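PDB 4H7L: uncharacterized protein from Planctomyces limnophilus, which is of unknown function but belongs to the cupin family and binds a copper(II) ion inside its small beta-barrel domain. Local coordinates for residues His41-Thr55 with Ile106-Phe120. Sequence-based numbering, arbitrary orientation.
Sequences HDAGTSVSVHYTQIT and IVGEATIINIVSPPF
Strands 48-54 and 110-117 run antiparallel, from Ser48 opposite Val116 to Ile54 opposite Ala110, as neighbours in the curled sheet of the cupin barrel. Their axes approach to 4.6 Å. Ser48, His50, Thr52, Asn114 and Val116 share one face, where the Asn114 side chain lies about 5 Å from the copper ion. His50 and Asn114 form a hydrogen-bonded pair; their side chains lie alongside, ring and amide planes 79° apart. Asn114 ND2 hydrogen-bonds OE1 of Glu68, a copper ligand, which is consistent with a second-shell part in positioning that carboxylate. A water bound to Thr52 OG1 accepts a weak bond from ND2. On the other face Val49 CG1 packs on Ile113 CG2, and Thr111 CG2 meets Tyr51 CE1 at 3.4 Å. Gln53, bent at chi2 (-70°), brings OE1 to 2.8 Å from Thr111 OG1; Asp74 OD2 is another acceptor for that hydroxyl. This face packs on the second subunit, through Tyr51 and Ile115. Pro119 CG makes a CH-pi contact over one face of the poorly ordered His41 ring. Phe120 N donates to Ser48 OG at 2.7 Å. The His50 ring edge meets the Phe120 face in a T-shaped pair, NE2 3.4 Å from Phe120 CG.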
loop_
_atom_site.group_PDB
_atom_site.type_symbol
_atom_site.label_atom_id
_atom_site.label_comp_id
_atom_site.label_asym_id
_atom_site.label_seq_id
_atom_site.Cartn_x
_atom_site.Cartn_y
_atom_site.Cartn_z
ATOM N N HIS B 41 -1.895 8.645 12.514
ATOM C CA HIS B 41 -2.690 9.860 12.398
ATOM C C HIS B 41 -1.832 11.096 12.644
ATOM O O HIS B 41 -2.035 12.139 12.021
ATOM C CB HIS B 41 -3.861 9.831 13.380
ATOM C CG HIS B 41 -5.137 10.367 12.808
ATOM N ND1 HIS B 41 -6.357 9.760 13.014
ATOM C CD2 HIS B 41 -5.382 11.450 12.035
ATOM C CE1 HIS B 41 -7.298 10.446 12.392
ATOM N NE2 HIS B 41 -6.733 11.479 11.791
ATOM N N ASP B 42 -0.867 10.970 13.549
ATOM C CA ASP B 42 0.038 12.070 13.864
ATOM C C ASP B 42 0.895 12.469 12.657
ATOM O O ASP B 42 1.486 13.549 12.646
ATOM C CB ASP B 42 0.962 11.690 15.030
ATOM C CG ASP B 42 0.220 11.538 16.355
ATOM O OD1 ASP B 42 0.650 10.700 17.181
ATOM O OD2 ASP B 42 -0.779 12.255 16.578
ATOM N N ALA B 43 0.960 11.605 11.646
ATOM C CA ALA B 43 1.900 11.786 10.537
ATOM C C ALA B 43 1.416 12.756 9.455
ATOM O O ALA B 43 2.199 13.187 8.608
ATOM C CB ALA B 43 2.238 10.434 9.915
ATOM N N GLY B 44 0.132 13.093 9.472
ATOM C CA GLY B 44 -0.405 14.044 8.516
ATOM C C GLY B 44 -0.839 13.424 7.198
ATOM O O GLY B 44 -1.510 14.073 6.394
ATOM N N THR B 45 -0.460 12.172 6.968
ATOM C CA THR B 45 -0.853 11.477 5.749
ATOM C C THR B 45 -2.322 11.086 5.834
ATOM O O THR B 45 -2.918 11.123 6.909
ATOM C CB THR B 45 -0.003 10.215 5.521
ATOM O OG1 THR B 45 -0.221 9.286 6.589
ATOM C CG2 THR B 45 1.479 10.571 5.458
ATOM N N SER B 46 -2.903 10.715 4.699
ATOM C CA SER B 46 -4.312 10.344 4.646
ATOM C C SER B 46 -4.517 8.861 4.931
ATOM O O SER B 46 -5.639 8.420 5.183
ATOM C CB SER B 46 -4.891 10.673 3.273
ATOM O OG SER B 46 -5.091 12.066 3.123
ATOM N N VAL B 47 -3.433 8.095 4.880
ATOM C CA VAL B 47 -3.509 6.659 5.088
ATOM C C VAL B 47 -2.358 6.172 5.957
ATOM O O VAL B 47 -1.298 6.794 6.006
ATOM C CB VAL B 47 -3.457 5.904 3.750
ATOM C CG1 VAL B 47 -4.440 6.504 2.770
ATOM C CG2 VAL B 47 -2.053 5.940 3.166
ATOM N N SER B 48 -2.578 5.058 6.644
ATOM C CA SER B 48 -1.515 4.393 7.376
ATOM C C SER B 48 -1.011 3.267 6.500
ATOM O O SER B 48 -1.752 2.751 5.667
ATOM C CB SER B 48 -2.033 3.823 8.695
ATOM O OG SER B 48 -2.554 4.843 9.521
ATOM N N VAL B 49 0.243 2.876 6.690
ATOM C CA VAL B 49 0.795 1.748 5.957
ATOM C C VAL B 49 1.495 0.789 6.911
ATOM O O VAL B 49 2.498 1.134 7.534
ATOM C CB VAL B 49 1.762 2.210 4.858
ATOM C CG1 VAL B 49 2.385 1.013 4.161
ATOM C CG2 VAL B 49 1.024 3.077 3.855
ATOM N N HIS B 50 0.938 -0.411 7.032
ATOM C CA HIS B 50 1.479 -1.438 7.910
ATOM C C HIS B 50 2.209 -2.495 7.095
ATOM O O HIS B 50 1.769 -2.863 6.007
ATOM C CB HIS B 50 0.355 -2.132 8.680
ATOM C CG HIS B 50 -0.529 -1.202 9.452
ATOM N ND1 HIS B 50 -0.280 0.147 9.573
ATOM C CD2 HIS B 50 -1.665 -1.440 10.150
ATOM C CE1 HIS B 50 -1.227 0.702 10.311
ATOM N NE2 HIS B 50 -2.077 -0.240 10.674
ATOM N N TYR B 51 3.322 -2.980 7.628
ATOM C CA TYR B 51 3.985 -4.157 7.090
ATOM C C TYR B 51 3.763 -5.268 8.108
ATOM O O TYR B 51 4.347 -5.259 9.191
ATOM C CB TYR B 51 5.468 -3.876 6.866
ATOM C CG TYR B 51 6.294 -5.078 6.473
ATOM C CD1 TYR B 51 6.130 -5.689 5.243
ATOM C CD2 TYR B 51 7.259 -5.580 7.326
ATOM C CE1 TYR B 51 6.892 -6.778 4.880
ATOM C CE2 TYR B 51 8.029 -6.667 6.973
ATOM C CZ TYR B 51 7.842 -7.262 5.747
ATOM O OH TYR B 51 8.607 -8.345 5.384
ATOM N N THR B 52 2.898 -6.213 7.763
ATOM C CA THR B 52 2.322 -7.111 8.752
ATOM C C THR B 52 2.635 -8.574 8.489
ATOM O O THR B 52 2.449 -9.075 7.381
ATOM C CB THR B 52 0.791 -6.945 8.806
ATOM O OG1 THR B 52 0.463 -5.606 9.194
ATOM C CG2 THR B 52 0.176 -7.920 9.795
ATOM N N GLN B 53 3.098 -9.255 9.531
ATOM C CA GLN B 53 3.379 -10.681 9.471
ATOM C C GLN B 53 2.222 -11.471 10.069
ATOM O O GLN B 53 1.942 -11.364 11.262
ATOM C CB GLN B 53 4.662 -10.998 10.243
ATOM C CG GLN B 53 5.899 -10.285 9.720
ATOM C CD GLN B 53 6.341 -10.816 8.376
ATOM O OE1 GLN B 53 5.667 -11.657 7.779
ATOM N NE2 GLN B 53 7.480 -10.336 7.893
ATOM N N ILE B 54 1.552 -12.263 9.237
ATOM C CA ILE B 54 0.499 -13.153 9.713
ATOM C C ILE B 54 1.137 -14.460 10.163
ATOM O O ILE B 54 1.612 -15.242 9.337
ATOM C CB ILE B 54 -0.538 -13.475 8.620
ATOM C CG1 ILE B 54 -0.882 -12.226 7.799
ATOM C CG2 ILE B 54 -1.790 -14.080 9.245
ATOM C CD1 ILE B 54 -1.491 -11.106 8.605
ATOM N N THR B 55 1.157 -14.689 11.470
ATOM C CA THR B 55 1.807 -15.869 12.030
ATOM C C THR B 55 0.833 -16.801 12.748
ATOM O O THR B 55 1.124 -17.983 12.936
ATOM C CB THR B 55 2.913 -15.465 13.020
ATOM O OG1 THR B 55 2.396 -14.500 13.946
ATOM C CG2 THR B 55 4.102 -14.867 12.281
ATOM N N ILE B 106 -7.316 -13.423 7.635
ATOM C CA ILE B 106 -6.426 -14.270 6.855
ATOM C C ILE B 106 -6.222 -15.613 7.552
ATOM O O ILE B 106 -6.238 -15.704 8.778
ATOM C CB ILE B 106 -5.079 -13.577 6.601
ATOM C CG1 ILE B 106 -5.257 -12.502 5.530
ATOM C CG2 ILE B 106 -4.030 -14.586 6.154
ATOM C CD1 ILE B 106 -4.024 -11.672 5.271
ATOM N N VAL B 107 -6.043 -16.655 6.751
ATOM C CA VAL B 107 -5.895 -18.012 7.260
ATOM C C VAL B 107 -4.610 -18.594 6.697
ATOM O O VAL B 107 -4.402 -18.586 5.485
ATOM C CB VAL B 107 -7.095 -18.882 6.848
ATOM C CG1 VAL B 107 -6.893 -20.324 7.281
ATOM C CG2 VAL B 107 -8.379 -18.315 7.441
ATOM N N GLY B 108 -3.747 -19.092 7.577
ATOM C CA GLY B 108 -2.425 -19.540 7.175
ATOM C C GLY B 108 -1.446 -18.384 7.234
ATOM O O GLY B 108 -1.847 -17.239 7.439
ATOM N N GLU B 109 -0.162 -18.670 7.047
ATOM C CA GLU B 109 0.863 -17.644 7.185
ATOM C C GLU B 109 0.969 -16.773 5.937
ATOM O O GLU B 109 0.686 -17.218 4.826
ATOM C CB GLU B 109 2.214 -18.277 7.502
ATOM C CG GLU B 109 2.235 -19.030 8.824
ATOM C CD GLU B 109 3.599 -19.010 9.496
ATOM O OE1 GLU B 109 4.366 -18.053 9.261
ATOM O OE2 GLU B 109 3.901 -19.952 10.259
ATOM N N ALA B 110 1.381 -15.525 6.132
ATOM C CA ALA B 110 1.487 -14.573 5.032
ATOM C C ALA B 110 2.182 -13.286 5.468
ATOM O O ALA B 110 2.257 -12.974 6.655
ATOM C CB ALA B 110 0.104 -14.255 4.483
ATOM N N THR B 111 2.698 -12.547 4.491
ATOM C CA THR B 111 3.251 -11.221 4.723
ATOM C C THR B 111 2.513 -10.229 3.832
ATOM O O THR B 111 2.397 -10.439 2.626
ATOM C CB THR B 111 4.749 -11.163 4.388
ATOM O OG1 THR B 111 5.443 -12.204 5.089
ATOM C CG2 THR B 111 5.329 -9.809 4.775
ATOM N N ILE B 112 2.013 -9.148 4.417
ATOM C CA ILE B 112 1.228 -8.198 3.649
ATOM C C ILE B 112 1.598 -6.750 3.931
ATOM O O ILE B 112 2.191 -6.432 4.961
ATOM C CB ILE B 112 -0.276 -8.367 3.926
ATOM C CG1 ILE B 112 -0.601 -8.001 5.375
ATOM C CG2 ILE B 112 -0.711 -9.793 3.636
ATOM C CD1 ILE B 112 -1.992 -7.447 5.554
ATOM N N ILE B 113 1.263 -5.885 2.980
ATOM C CA ILE B 113 1.218 -4.455 3.215
ATOM C C ILE B 113 -0.241 -4.098 3.435
ATOM O O ILE B 113 -1.053 -4.236 2.529
ATOM C CB ILE B 113 1.703 -3.646 2.002
ATOM C CG1 ILE B 113 3.149 -3.996 1.643
ATOM C CG2 ILE B 113 1.565 -2.154 2.280
ATOM C CD1 ILE B 113 4.159 -3.524 2.644
ATOM N N ASN B 114 -0.581 -3.644 4.632
ATOM C CA ASN B 114 -1.947 -3.230 4.900
ATOM C C ASN B 114 -2.070 -1.715 4.824
ATOM O O ASN B 114 -1.481 -0.991 5.624
ATOM C CB ASN B 114 -2.410 -3.738 6.266
ATOM C CG ASN B 114 -3.850 -3.384 6.556
ATOM O OD1 ASN B 114 -4.578 -2.929 5.669
ATOM N ND2 ASN B 114 -4.274 -3.591 7.800
ATOM N N ILE B 115 -2.832 -1.245 3.847
ATOM C CA ILE B 115 -3.050 0.181 3.651
ATOM C C ILE B 115 -4.406 0.558 4.230
ATOM O O ILE B 115 -5.436 0.056 3.788
ATOM C CB ILE B 115 -3.000 0.536 2.158
ATOM C CG1 ILE B 115 -1.636 0.157 1.577
ATOM C CG2 ILE B 115 -3.254 2.016 1.950
ATOM C CD1 ILE B 115 -1.659 -0.114 0.089
ATOM N N VAL B 116 -4.400 1.441 5.225
ATOM C CA VAL B 116 -5.613 1.769 5.967
ATOM C C VAL B 116 -6.004 3.235 5.803
ATOM O O VAL B 116 -5.166 4.125 5.952
ATOM C CB VAL B 116 -5.415 1.496 7.468
ATOM C CG1 VAL B 116 -6.706 1.751 8.232
ATOM C CG2 VAL B 116 -4.925 0.073 7.693
ATOM N N SER B 117 -7.277 3.487 5.511
ATOM C CA SER B 117 -7.767 4.858 5.374
ATOM C C SER B 117 -9.134 5.041 6.051
ATOM O O SER B 117 -10.020 4.207 5.901
ATOM C CB SER B 117 -7.876 5.240 3.902
ATOM O OG SER B 117 -9.145 4.885 3.396
ATOM N N PRO B 118 -9.300 6.128 6.815
ATOM C CA PRO B 118 -8.224 7.076 7.110
ATOM C C PRO B 118 -7.175 6.399 7.984
ATOM O O PRO B 118 -7.238 5.181 8.168
ATOM C CB PRO B 118 -8.934 8.198 7.881
ATOM C CG PRO B 118 -10.408 7.951 7.712
ATOM C CD PRO B 118 -10.551 6.482 7.503
ATOM N N PRO B 119 -6.224 7.170 8.525
ATOM C CA PRO B 119 -5.165 6.528 9.303
ATOM C C PRO B 119 -5.714 5.554 10.340
ATOM O O PRO B 119 -6.736 5.818 10.969
ATOM C CB PRO B 119 -4.460 7.712 9.974
ATOM C CG PRO B 119 -4.695 8.851 9.036
ATOM C CD PRO B 119 -6.082 8.636 8.503
ATOM N N PHE B 120 -5.019 4.435 10.501
ATOM C CA PHE B 120 -5.437 3.353 11.385
ATOM C C PHE B 120 -5.757 3.789 12.818
ATOM O O PHE B 120 -5.007 4.539 13.436
ATOM C CB PHE B 120 -4.344 2.286 11.397
ATOM C CG PHE B 120 -4.480 1.290 12.498
ATOM C CD1 PHE B 120 -5.304 0.191 12.357
ATOM C CD2 PHE B 120 -3.767 1.445 13.670
ATOM C CE1 PHE B 120 -5.423 -0.733 13.370
ATOM C CE2 PHE B 120 -3.879 0.528 14.690
ATOM C CZ PHE B 120 -4.709 -0.566 14.542
HETATM O O HOH W 1 -2.071 -4.716 10.008
#